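Local coordinates for protein putative alpha-L-fucosidase (PDB 4H41) that is a putative alpha-L-fucosidase of a gut Bacteroides, a TIM-barrel protein that probably hydrolyses fucose-containing host glycans, at residues Y78-S86 against G93-V102; S167-R178 against E225-V236. All coordinates share one frame; numbering follows the deposited sequence.

Contact 1. Residues Y78-S86 against G93-V102; sequences YRKFMTYPS and GCYMPSVDLV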
loop_
_atom_site.group_PDB
_atom_site.type_symbol
_atom_site.label_atom_id
_atom_site.label_comp_id
_atom_site.label_asym_id
_atom_site.label_seq_id
_atom_site.Cartn_x
_atom_site.Cartn_y
_atom_site.Cartn_z
ATOM N N TYR B 78 5.549 -19.073 13.270
ATOM C CA TYR B 78 5.708 -19.223 11.835
ATOM C C TYR B 78 7.201 -19.291 11.546
ATOM O O TYR B 78 7.908 -18.295 11.741
ATOM C CB TYR B 78 5.013 -18.105 11.078
ATOM C CG TYR B 78 5.236 -18.215 9.589
ATOM C CD1 TYR B 78 4.978 -19.406 8.906
ATOM C CD2 TYR B 78 5.784 -17.162 8.872
ATOM C CE1 TYR B 78 5.236 -19.530 7.546
ATOM C CE2 TYR B 78 6.039 -17.272 7.505
ATOM C CZ TYR B 78 5.771 -18.460 6.851
ATOM O OH TYR B 78 6.074 -18.631 5.531
ATOM N N ARG B 79 7.679 -20.472 11.137
ATOM C CA ARG B 79 9.107 -20.706 10.897
ATOM C C ARG B 79 9.883 -20.314 12.183
ATOM O O ARG B 79 9.568 -20.881 13.231
ATOM C CB ARG B 79 9.594 -19.988 9.638
ATOM C CG ARG B 79 8.910 -20.489 8.363
ATOM C CD ARG B 79 9.455 -19.824 7.121
ATOM N NE ARG B 79 8.670 -20.122 5.929
ATOM C CZ ARG B 79 8.839 -21.153 5.100
ATOM N NH1 ARG B 79 9.791 -22.046 5.322
ATOM N NH2 ARG B 79 8.041 -21.306 4.050
ATOM N N LYS B 80 10.824 -19.339 12.167
ATOM C CA LYS B 80 11.597 -19.033 13.394
ATOM C C LYS B 80 10.955 -17.974 14.302
ATOM O O LYS B 80 11.478 -17.710 15.376
ATOM C CB LYS B 80 13.018 -18.641 13.049
ATOM C CG LYS B 80 13.779 -19.842 12.486
ATOM C CD LYS B 80 15.281 -19.590 12.355
ATOM C CE LYS B 80 16.017 -20.885 12.142
ATOM N NZ LYS B 80 17.489 -20.690 12.070
ATOM N N PHE B 81 9.808 -17.444 13.932
ATOM C CA PHE B 81 9.105 -16.455 14.760
ATOM C C PHE B 81 8.075 -17.158 15.638
ATOM O O PHE B 81 7.439 -18.118 15.202
ATOM C CB PHE B 81 8.457 -15.376 13.897
ATOM C CG PHE B 81 9.467 -14.426 13.319
ATOM C CD1 PHE B 81 9.924 -13.345 14.055
ATOM C CD2 PHE B 81 10.050 -14.677 12.090
ATOM C CE1 PHE B 81 10.929 -12.519 13.564
ATOM C CE2 PHE B 81 11.003 -13.801 11.560
ATOM C CZ PHE B 81 11.504 -12.782 12.337
HETATM N N MSE B 82 7.927 -16.688 16.888
HETATM C CA MSE B 82 6.980 -17.258 17.830
HETATM C C MSE B 82 6.276 -16.156 18.617
HETATM O O MSE B 82 6.746 -15.024 18.707
HETATM C CB MSE B 82 7.654 -18.257 18.772
HETATM C CG MSE B 82 8.663 -17.618 19.698
HETATM SE SE MSE B 82 9.641 -18.903 20.795
HETATM C CE MSE B 82 10.937 -19.432 19.558
ATOM N N THR B 83 5.145 -16.530 19.205
ATOM C CA THR B 83 4.277 -15.626 19.958
ATOM C C THR B 83 4.420 -15.755 21.460
ATOM O O THR B 83 3.785 -14.995 22.189
ATOM C CB THR B 83 2.812 -15.904 19.586
ATOM O OG1 THR B 83 2.450 -17.223 19.977
ATOM C CG2 THR B 83 2.530 -15.672 18.128
ATOM N N TYR B 84 5.164 -16.744 21.936
ATOM C CA TYR B 84 5.348 -16.970 23.373
ATOM C C TYR B 84 6.732 -17.629 23.588
ATOM O O TYR B 84 7.282 -18.167 22.621
ATOM C CB TYR B 84 4.205 -17.844 23.917
ATOM C CG TYR B 84 4.278 -19.291 23.485
ATOM C CD1 TYR B 84 3.863 -19.680 22.218
ATOM C CD2 TYR B 84 4.773 -20.270 24.339
ATOM C CE1 TYR B 84 3.970 -21.002 21.797
ATOM C CE2 TYR B 84 4.851 -21.604 23.941
ATOM C CZ TYR B 84 4.384 -21.974 22.689
ATOM O OH TYR B 84 4.564 -23.252 22.231
ATOM N N PRO B 85 7.264 -17.646 24.826
ATOM C CA PRO B 85 8.620 -18.183 25.049
ATOM C C PRO B 85 8.607 -19.700 25.135
ATOM O O PRO B 85 8.685 -20.271 26.216
ATOM C CB PRO B 85 9.055 -17.514 26.357
ATOM C CG PRO B 85 7.793 -17.289 27.092
ATOM C CD PRO B 85 6.735 -17.014 26.049
ATOM N N SER B 86 8.470 -20.343 23.977
ATOM C CA SER B 86 8.389 -21.798 23.856
ATOM C C SER B 86 9.702 -22.487 24.183
ATOM O O SER B 86 10.624 -22.392 23.382
ATOM C CB SER B 86 8.000 -22.171 22.424
ATOM O OG SER B 86 8.223 -23.543 22.136
ATOM N N GLY B 93 16.173 -23.420 17.772
ATOM C CA GLY B 93 16.805 -22.253 17.153
ATOM C C GLY B 93 15.885 -21.123 16.732
ATOM O O GLY B 93 16.316 -20.225 15.991
ATOM N N CYS B 94 14.661 -21.097 17.242
ATOM C CA CYS B 94 13.715 -20.030 16.899
ATOM C C CYS B 94 13.978 -18.792 17.779
ATOM O O CYS B 94 14.696 -18.855 18.766
ATOM C CB CYS B 94 12.287 -20.534 17.003
ATOM S SG CYS B 94 11.933 -21.925 15.883
ATOM N N TYR B 95 13.447 -17.647 17.361
ATOM C CA TYR B 95 13.760 -16.355 17.980
ATOM C C TYR B 95 12.918 -16.019 19.185
ATOM O O TYR B 95 11.690 -16.035 19.110
ATOM C CB TYR B 95 13.559 -15.240 16.945
ATOM C CG TYR B 95 14.226 -15.467 15.600
ATOM C CD1 TYR B 95 15.497 -16.042 15.509
ATOM C CD2 TYR B 95 13.588 -15.123 14.423
ATOM C CE1 TYR B 95 16.096 -16.266 14.277
ATOM C CE2 TYR B 95 14.177 -15.357 13.186
ATOM C CZ TYR B 95 15.421 -15.956 13.119
ATOM O OH TYR B 95 16.049 -16.160 11.907
HETATM N N MSE B 96 13.564 -15.648 20.290
HETATM C CA MSE B 96 12.833 -15.198 21.469
HETATM C C MSE B 96 12.077 -13.906 21.114
HETATM O O MSE B 96 12.717 -12.945 20.674
HETATM C CB MSE B 96 13.826 -14.934 22.626
HETATM C CG MSE B 96 13.182 -14.455 23.911
HETATM SE SE MSE B 96 12.244 -15.873 24.807
HETATM C CE MSE B 96 12.190 -15.091 26.621
ATOM N N PRO B 97 10.745 -13.845 21.303
ATOM C CA PRO B 97 10.020 -12.579 21.054
ATOM C C PRO B 97 10.170 -11.643 22.243
ATOM O O PRO B 97 10.491 -12.091 23.338
ATOM C CB PRO B 97 8.567 -13.052 20.919
ATOM C CG PRO B 97 8.494 -14.217 21.830
ATOM C CD PRO B 97 9.839 -14.878 21.832
ATOM N N SER B 98 9.874 -10.354 22.068
ATOM C CA SER B 98 10.034 -9.437 23.189
ATOM C C SER B 98 8.830 -9.441 24.100
ATOM O O SER B 98 8.944 -8.959 25.216
ATOM C CB SER B 98 10.303 -8.020 22.718
ATOM O OG SER B 98 9.248 -7.523 21.929
ATOM N N VAL B 99 7.683 -9.963 23.651
ATOM C CA VAL B 99 6.463 -9.999 24.466
ATOM C C VAL B 99 5.841 -11.378 24.374
ATOM O O VAL B 99 5.740 -11.941 23.283
ATOM C CB VAL B 99 5.452 -8.913 23.982
ATOM C CG1 VAL B 99 4.126 -8.996 24.748
ATOM C CG2 VAL B 99 6.039 -7.502 24.087
ATOM N N ASP B 100 5.317 -11.880 25.506
ATOM C CA ASP B 100 4.541 -13.113 25.516
ATOM C C ASP B 100 3.104 -12.744 25.084
ATOM O O ASP B 100 2.298 -12.299 25.898
ATOM C CB ASP B 100 4.566 -13.806 26.894
ATOM C CG ASP B 100 3.806 -15.120 26.931
ATOM O OD1 ASP B 100 3.041 -15.404 25.967
ATOM O OD2 ASP B 100 3.935 -15.860 27.939
ATOM N N LEU B 101 2.818 -12.866 23.788
ATOM C CA LEU B 101 1.499 -12.517 23.241
ATOM C C LEU B 101 0.420 -13.464 23.690
ATOM O O LEU B 101 -0.739 -13.055 23.814
ATOM C CB LEU B 101 1.528 -12.487 21.706
ATOM C CG LEU B 101 2.484 -11.475 21.092
ATOM C CD1 LEU B 101 2.530 -11.617 19.561
ATOM C CD2 LEU B 101 2.080 -10.047 21.457
ATOM N N VAL B 102 0.749 -14.737 23.912
ATOM C CA VAL B 102 -0.251 -15.720 24.362
ATOM C C VAL B 102 -0.790 -15.282 25.739
ATOM O O VAL B 102 -2.007 -15.192 25.925
ATOM C CB VAL B 102 0.307 -17.153 24.363
ATOM C CG1 VAL B 102 -0.702 -18.116 24.935
ATOM C CG2 VAL B 102 0.657 -17.582 22.938
HETATM O O HOH W 1 18.415 -19.957 14.468
HETATM O O HOH W 2 9.858 -14.646 17.586
#
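The Tyr95 ring is engaged at a face and at an edge by consecutive residues. Lys80 CB sits over one face, 3.7 Å from the ring centroid and 20° off its normal, a CH-pi contact; the extended lysine then brings CD to 3.5 Å from Tyr95 OH. The CD2-CE2 edge points at a face of Phe81. Centroids 5.1 Å apart and planes at 77° define this T-shaped pair, which Phe81 reaches by placing CG anti to its carbonyl carbon (chi1 -73°). Without the ring, as with an alanine at Tyr95, the Phe81 face is likely to lose its perpendicular neighbour and the Lys80 methylenes the surface they pack on. Beyond the rings, Lys80 NZ is bridged by water to Gly93 O and also pairs with Asp250 of the second subunit.

The backbones are tied at both ends: Tyr95 N donates to Lys80 O at 2.8 Å, and Leu101 N to Thr83 O at 2.8 Å. Between these, a water links Met82 N with Tyr95 O, while CG of selenomethionine Met82 packs 3.7 Å from Pro97 CD. Asp100 N-caps helix 101-111, its OD1 accepting from Asp103 N. A beta hairpin with a two-residue loop, its type II' turn running from Tyr78 to Phe81, is thus held against the lead-in to helix 101-111, in the long beta-alpha connection that follows the second strand of a TIM barrel.

Contact 2. Residues S167-R178 against E225-V236; sequences SRATKGAIDAFR and EWNEIFDGIHEV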
loop_
_atom_site.group_PDB
_atom_site.type_symbol
_atom_site.label_atom_id
_atom_site.label_comp_id
_atom_site.label_asym_id
_atom_site.label_seq_id
_atom_site.Cartn_x
_atom_site.Cartn_y
_atom_site.Cartn_z
ATOM N N SER B 167 -6.996 -25.888 0.324
ATOM C CA SER B 167 -8.222 -25.670 -0.438
ATOM C C SER B 167 -8.699 -26.909 -1.169
ATOM O O SER B 167 -9.871 -26.973 -1.526
ATOM C CB SER B 167 -8.044 -24.542 -1.450
ATOM O OG SER B 167 -7.105 -24.882 -2.448
ATOM N N ARG B 168 -7.791 -27.834 -1.493
ATOM C CA ARG B 168 -8.078 -29.032 -2.268
ATOM C C ARG B 168 -7.534 -30.266 -1.576
ATOM O O ARG B 168 -6.761 -30.147 -0.614
ATOM C CB ARG B 168 -7.378 -28.884 -3.642
ATOM C CG ARG B 168 -7.834 -27.697 -4.501
ATOM C CD ARG B 168 -9.263 -27.839 -4.982
ATOM N NE ARG B 168 -9.417 -28.997 -5.855
ATOM C CZ ARG B 168 -9.310 -28.991 -7.182
ATOM N NH1 ARG B 168 -9.021 -27.868 -7.829
ATOM N NH2 ARG B 168 -9.475 -30.115 -7.869
ATOM N N ALA B 169 -7.835 -31.447 -2.123
ATOM C CA ALA B 169 -7.231 -32.708 -1.666
ATOM C C ALA B 169 -5.709 -32.494 -1.577
ATOM O O ALA B 169 -5.116 -31.935 -2.505
ATOM C CB ALA B 169 -7.558 -33.835 -2.627
ATOM N N THR B 170 -5.119 -32.763 -0.407
ATOM C CA THR B 170 -3.710 -32.421 -0.135
ATOM C C THR B 170 -3.004 -33.594 0.511
ATOM O O THR B 170 -3.544 -34.203 1.434
ATOM C CB THR B 170 -3.684 -31.185 0.784
ATOM O OG1 THR B 170 -4.139 -30.053 0.067
ATOM C CG2 THR B 170 -2.293 -30.867 1.342
ATOM N N LYS B 171 -1.769 -33.870 0.071
ATOM C CA LYS B 171 -0.959 -34.946 0.625
ATOM C C LYS B 171 -0.818 -34.754 2.131
ATOM O O LYS B 171 -0.473 -33.662 2.591
ATOM C CB LYS B 171 0.407 -34.943 -0.066
ATOM C CG LYS B 171 1.320 -36.070 0.355
ATOM C CD LYS B 171 2.561 -36.106 -0.532
ATOM C CE LYS B 171 3.338 -37.365 -0.331
ATOM N NZ LYS B 171 4.577 -37.376 -1.155
ATOM N N GLY B 172 -1.155 -35.799 2.879
ATOM C CA GLY B 172 -1.037 -35.802 4.330
ATOM C C GLY B 172 -1.999 -34.939 5.126
ATOM O O GLY B 172 -1.914 -34.942 6.350
ATOM N N ALA B 173 -2.928 -34.212 4.479
ATOM C CA ALA B 173 -3.821 -33.293 5.216
ATOM C C ALA B 173 -4.797 -34.013 6.130
ATOM O O ALA B 173 -4.971 -33.597 7.279
ATOM C CB ALA B 173 -4.585 -32.399 4.254
ATOM N N ILE B 174 -5.424 -35.078 5.644
ATOM C CA ILE B 174 -6.422 -35.790 6.453
ATOM C C ILE B 174 -5.737 -36.380 7.707
ATOM O O ILE B 174 -6.207 -36.190 8.824
ATOM C CB ILE B 174 -7.194 -36.860 5.643
ATOM C CG1 ILE B 174 -8.139 -36.197 4.633
ATOM C CG2 ILE B 174 -7.992 -37.780 6.573
ATOM C CD1 ILE B 174 -8.722 -37.148 3.572
ATOM N N ASP B 175 -4.573 -36.977 7.519
ATOM C CA ASP B 175 -3.796 -37.550 8.615
ATOM C C ASP B 175 -3.318 -36.469 9.573
ATOM O O ASP B 175 -3.333 -36.662 10.790
ATOM C CB ASP B 175 -2.619 -38.390 8.079
ATOM C CG ASP B 175 -3.128 -39.686 7.431
ATOM O OD1 ASP B 175 -3.992 -40.373 8.052
ATOM O OD2 ASP B 175 -2.635 -40.043 6.361
ATOM N N ALA B 176 -2.930 -35.316 9.020
ATOM C CA ALA B 176 -2.445 -34.206 9.842
ATOM C C ALA B 176 -3.541 -33.638 10.701
ATOM O O ALA B 176 -3.339 -33.425 11.887
ATOM C CB ALA B 176 -1.845 -33.118 8.972
ATOM N N PHE B 177 -4.690 -33.357 10.108
ATOM C CA PHE B 177 -5.835 -32.810 10.833
ATOM C C PHE B 177 -6.309 -33.788 11.895
ATOM O O PHE B 177 -6.630 -33.369 13.003
ATOM C CB PHE B 177 -6.989 -32.481 9.861
ATOM C CG PHE B 177 -6.787 -31.330 8.900
ATOM C CD1 PHE B 177 -6.059 -30.208 9.270
ATOM C CD2 PHE B 177 -7.407 -31.324 7.663
ATOM C CE1 PHE B 177 -5.880 -29.150 8.382
ATOM C CE2 PHE B 177 -7.290 -30.227 6.814
ATOM C CZ PHE B 177 -6.509 -29.169 7.164
ATOM N N ARG B 178 -6.327 -35.074 11.574
ATOM C CA ARG B 178 -6.737 -36.114 12.547
ATOM C C ARG B 178 -5.791 -36.140 13.734
ATOM O O ARG B 178 -6.252 -36.178 14.867
ATOM C CB ARG B 178 -6.774 -37.479 11.895
ATOM C CG ARG B 178 -7.984 -37.669 11.007
ATOM C CD ARG B 178 -7.836 -38.939 10.200
ATOM N NE ARG B 178 -7.866 -40.129 11.054
ATOM C CZ ARG B 178 -8.949 -40.833 11.373
ATOM N NH1 ARG B 178 -10.148 -40.474 10.918
ATOM N NH2 ARG B 178 -8.843 -41.903 12.154
ATOM N N GLU B 225 -14.097 -33.520 -3.107
ATOM C CA GLU B 225 -12.877 -33.560 -2.319
ATOM C C GLU B 225 -13.130 -33.273 -0.832
ATOM O O GLU B 225 -12.581 -33.953 0.024
ATOM C CB GLU B 225 -11.825 -32.596 -2.883
ATOM C CG GLU B 225 -11.367 -33.024 -4.278
ATOM C CD GLU B 225 -10.280 -32.195 -4.936
ATOM O OE1 GLU B 225 -9.672 -31.338 -4.258
ATOM O OE2 GLU B 225 -10.060 -32.364 -6.159
ATOM N N TRP B 226 -13.981 -32.306 -0.530
ATOM C CA TRP B 226 -14.258 -31.958 0.852
ATOM C C TRP B 226 -15.147 -32.980 1.530
ATOM O O TRP B 226 -15.029 -33.170 2.735
ATOM C CB TRP B 226 -14.792 -30.536 0.949
ATOM C CG TRP B 226 -13.648 -29.588 0.863
ATOM C CD1 TRP B 226 -13.153 -28.982 -0.258
ATOM C CD2 TRP B 226 -12.720 -29.306 1.914
ATOM N NE1 TRP B 226 -11.996 -28.307 0.046
ATOM C CE2 TRP B 226 -11.703 -28.494 1.371
ATOM C CE3 TRP B 226 -12.661 -29.654 3.274
ATOM C CZ2 TRP B 226 -10.675 -27.957 2.158
ATOM C CZ3 TRP B 226 -11.635 -29.140 4.048
ATOM C CH2 TRP B 226 -10.637 -28.335 3.489
ATOM N N ASN B 227 -15.931 -33.736 0.761
ATOM C CA ASN B 227 -16.672 -34.874 1.316
ATOM C C ASN B 227 -15.681 -35.878 1.897
ATOM O O ASN B 227 -15.852 -36.375 3.015
ATOM C CB ASN B 227 -17.535 -35.523 0.228
ATOM C CG ASN B 227 -18.304 -36.684 0.719
ATOM O OD1 ASN B 227 -19.134 -36.536 1.613
ATOM N ND2 ASN B 227 -18.049 -37.867 0.175
ATOM N N GLU B 228 -14.584 -36.131 1.169
ATOM C CA GLU B 228 -13.553 -37.052 1.649
ATOM C C GLU B 228 -12.809 -36.497 2.859
ATOM O O GLU B 228 -12.504 -37.244 3.791
ATOM C CB GLU B 228 -12.521 -37.344 0.541
ATOM C CG GLU B 228 -13.101 -38.133 -0.612
ATOM C CD GLU B 228 -12.082 -38.666 -1.602
ATOM O OE1 GLU B 228 -11.199 -39.445 -1.178
ATOM O OE2 GLU B 228 -12.192 -38.344 -2.808
ATOM N N ILE B 229 -12.494 -35.209 2.844
ATOM C CA ILE B 229 -11.759 -34.604 3.951
ATOM C C ILE B 229 -12.621 -34.623 5.194
ATOM O O ILE B 229 -12.161 -35.118 6.221
ATOM C CB ILE B 229 -11.247 -33.181 3.605
ATOM C CG1 ILE B 229 -10.173 -33.285 2.534
ATOM C CG2 ILE B 229 -10.704 -32.486 4.836
ATOM C CD1 ILE B 229 -10.022 -32.033 1.726
ATOM N N PHE B 230 -13.864 -34.129 5.099
ATOM C CA PHE B 230 -14.752 -34.097 6.266
ATOM C C PHE B 230 -15.043 -35.499 6.804
ATOM O O PHE B 230 -14.989 -35.667 8.011
ATOM C CB PHE B 230 -16.017 -33.338 6.001
ATOM C CG PHE B 230 -15.836 -31.857 5.774
ATOM C CD1 PHE B 230 -14.841 -31.135 6.435
ATOM C CD2 PHE B 230 -16.636 -31.186 4.884
ATOM C CE1 PHE B 230 -14.695 -29.765 6.215
ATOM C CE2 PHE B 230 -16.457 -29.828 4.645
ATOM C CZ PHE B 230 -15.524 -29.123 5.347
ATOM N N ASP B 231 -15.160 -36.511 5.932
ATOM C CA ASP B 231 -15.320 -37.905 6.360
ATOM C C ASP B 231 -14.159 -38.335 7.256
ATOM O O ASP B 231 -14.381 -39.023 8.260
ATOM C CB ASP B 231 -15.431 -38.834 5.140
ATOM C CG ASP B 231 -15.719 -40.275 5.527
ATOM O OD1 ASP B 231 -16.706 -40.509 6.249
ATOM O OD2 ASP B 231 -14.878 -41.136 5.247
ATOM N N GLY B 232 -12.941 -37.928 6.905
ATOM C CA GLY B 232 -11.752 -38.279 7.664
ATOM C C GLY B 232 -11.498 -37.492 8.934
ATOM O O GLY B 232 -10.889 -38.027 9.857
ATOM N N ILE B 233 -11.984 -36.253 9.035
ATOM C CA ILE B 233 -11.605 -35.391 10.179
ATOM C C ILE B 233 -12.719 -35.000 11.130
ATOM O O ILE B 233 -12.404 -34.422 12.175
ATOM C CB ILE B 233 -10.936 -34.087 9.640
ATOM C CG1 ILE B 233 -11.950 -33.080 9.004
ATOM C CG2 ILE B 233 -9.820 -34.418 8.659
ATOM C CD1 ILE B 233 -11.416 -31.710 8.631
ATOM N N HIS B 234 -13.987 -35.207 10.789
ATOM C CA HIS B 234 -15.088 -34.672 11.586
ATOM C C HIS B 234 -15.121 -35.139 13.055
ATOM O O HIS B 234 -15.730 -34.450 13.861
ATOM C CB HIS B 234 -16.454 -34.988 10.949
ATOM C CG HIS B 234 -16.864 -36.418 11.082
ATOM N ND1 HIS B 234 -17.682 -36.838 12.118
ATOM C CD2 HIS B 234 -16.534 -37.488 10.330
ATOM C CE1 HIS B 234 -17.833 -38.148 11.955
ATOM N NE2 HIS B 234 -17.175 -38.579 10.889
ATOM N N GLU B 235 -14.497 -36.255 13.410
ATOM C CA GLU B 235 -14.550 -36.702 14.803
ATOM C C GLU B 235 -13.686 -35.844 15.708
ATOM O O GLU B 235 -13.950 -35.813 16.897
ATOM C CB GLU B 235 -14.202 -38.168 14.958
ATOM C CG GLU B 235 -15.250 -39.054 14.307
ATOM C CD GLU B 235 -15.146 -40.551 14.563
ATOM O OE1 GLU B 235 -14.494 -40.953 15.553
ATOM O OE2 GLU B 235 -15.742 -41.323 13.778
ATOM N N VAL B 236 -12.701 -35.132 15.165
ATOM C CA VAL B 236 -11.822 -34.286 15.973
ATOM C C VAL B 236 -11.748 -32.835 15.493
ATOM O O VAL B 236 -11.052 -32.056 16.128
ATOM C CB VAL B 236 -10.416 -34.902 16.094
ATOM C CG1 VAL B 236 -10.455 -36.242 16.837
ATOM C CG2 VAL B 236 -9.749 -35.052 14.734
#
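Ile174 and Phe177 pack against Ile229, Gly232 and Ile233 where two neighbouring helices of the TIM barrel, 173-187 and 219-233, run side by side; the axes of their short segments approach to 9.2 Å at 31°, pointing the same general way. The tight part is apolar. Ile174 CG2 lies 3.9 Å from Gly232 CA, and a beta carbon on that glycine would collide with the methyl. Ile233 CG2 reaches the edge of the Phe177 ring and comes within 3.6 Å of Phe177 CB, the two side chains lying alongside each other; strand residue Ile195 touches both, so this layer rests on the barrel wall.

Polar bonds fix the loop before the first helix. Glu225 is gripped side-on by Arg168, NE to OE1 at 2.8 Å and NH2 to OE2 at 2.9 Å, with guanidinium and carboxylate planes 34° apart. Ala169 N also donates to Glu225 OE1, at 2.8 Å, from the face of the carboxylate opposite to Arg168 NE; this second anchor should help to fix the rotation of the carboxylate. Nearby, Trp226 NE1 donates in its ring plane to Ser167 O at 3.0 Å, approaching from above the carbonyl plane. Asp200 is a second acidic partner for Arg168.

The solvent side is sparser, with Glu228 barely covered and Arg178 exposed. Even so, a bend at chi3 (66°) turns the Arg178 guanidinium back toward the other segment, where NH1 donates to a lone pair of Gly232 O, 2.8 Å away and in the carbonyl plane.

Both contacts belong to one TIM barrel but share no atoms: their centres are 29 Å apart and their nearest atoms about 14 Å. Contact 1 folds the connection after the second strand back on the start of helix 101-111, with a second subunit alongside; contact 2 joins the helices after the fourth and fifth strands and meets no other chain of the assembly. Polyether molecules bind near each. The Arg79 side chain is about 5 Å from a pentaethylene glycol, probably from the crystallisation liquor, and Lys171, Gly172 and Asp175 are among the residues around a bound methyl-capped polyether. A sodium ion lies about 11 Å from the Ile174 side chain. Neither site identifies catalytic residues.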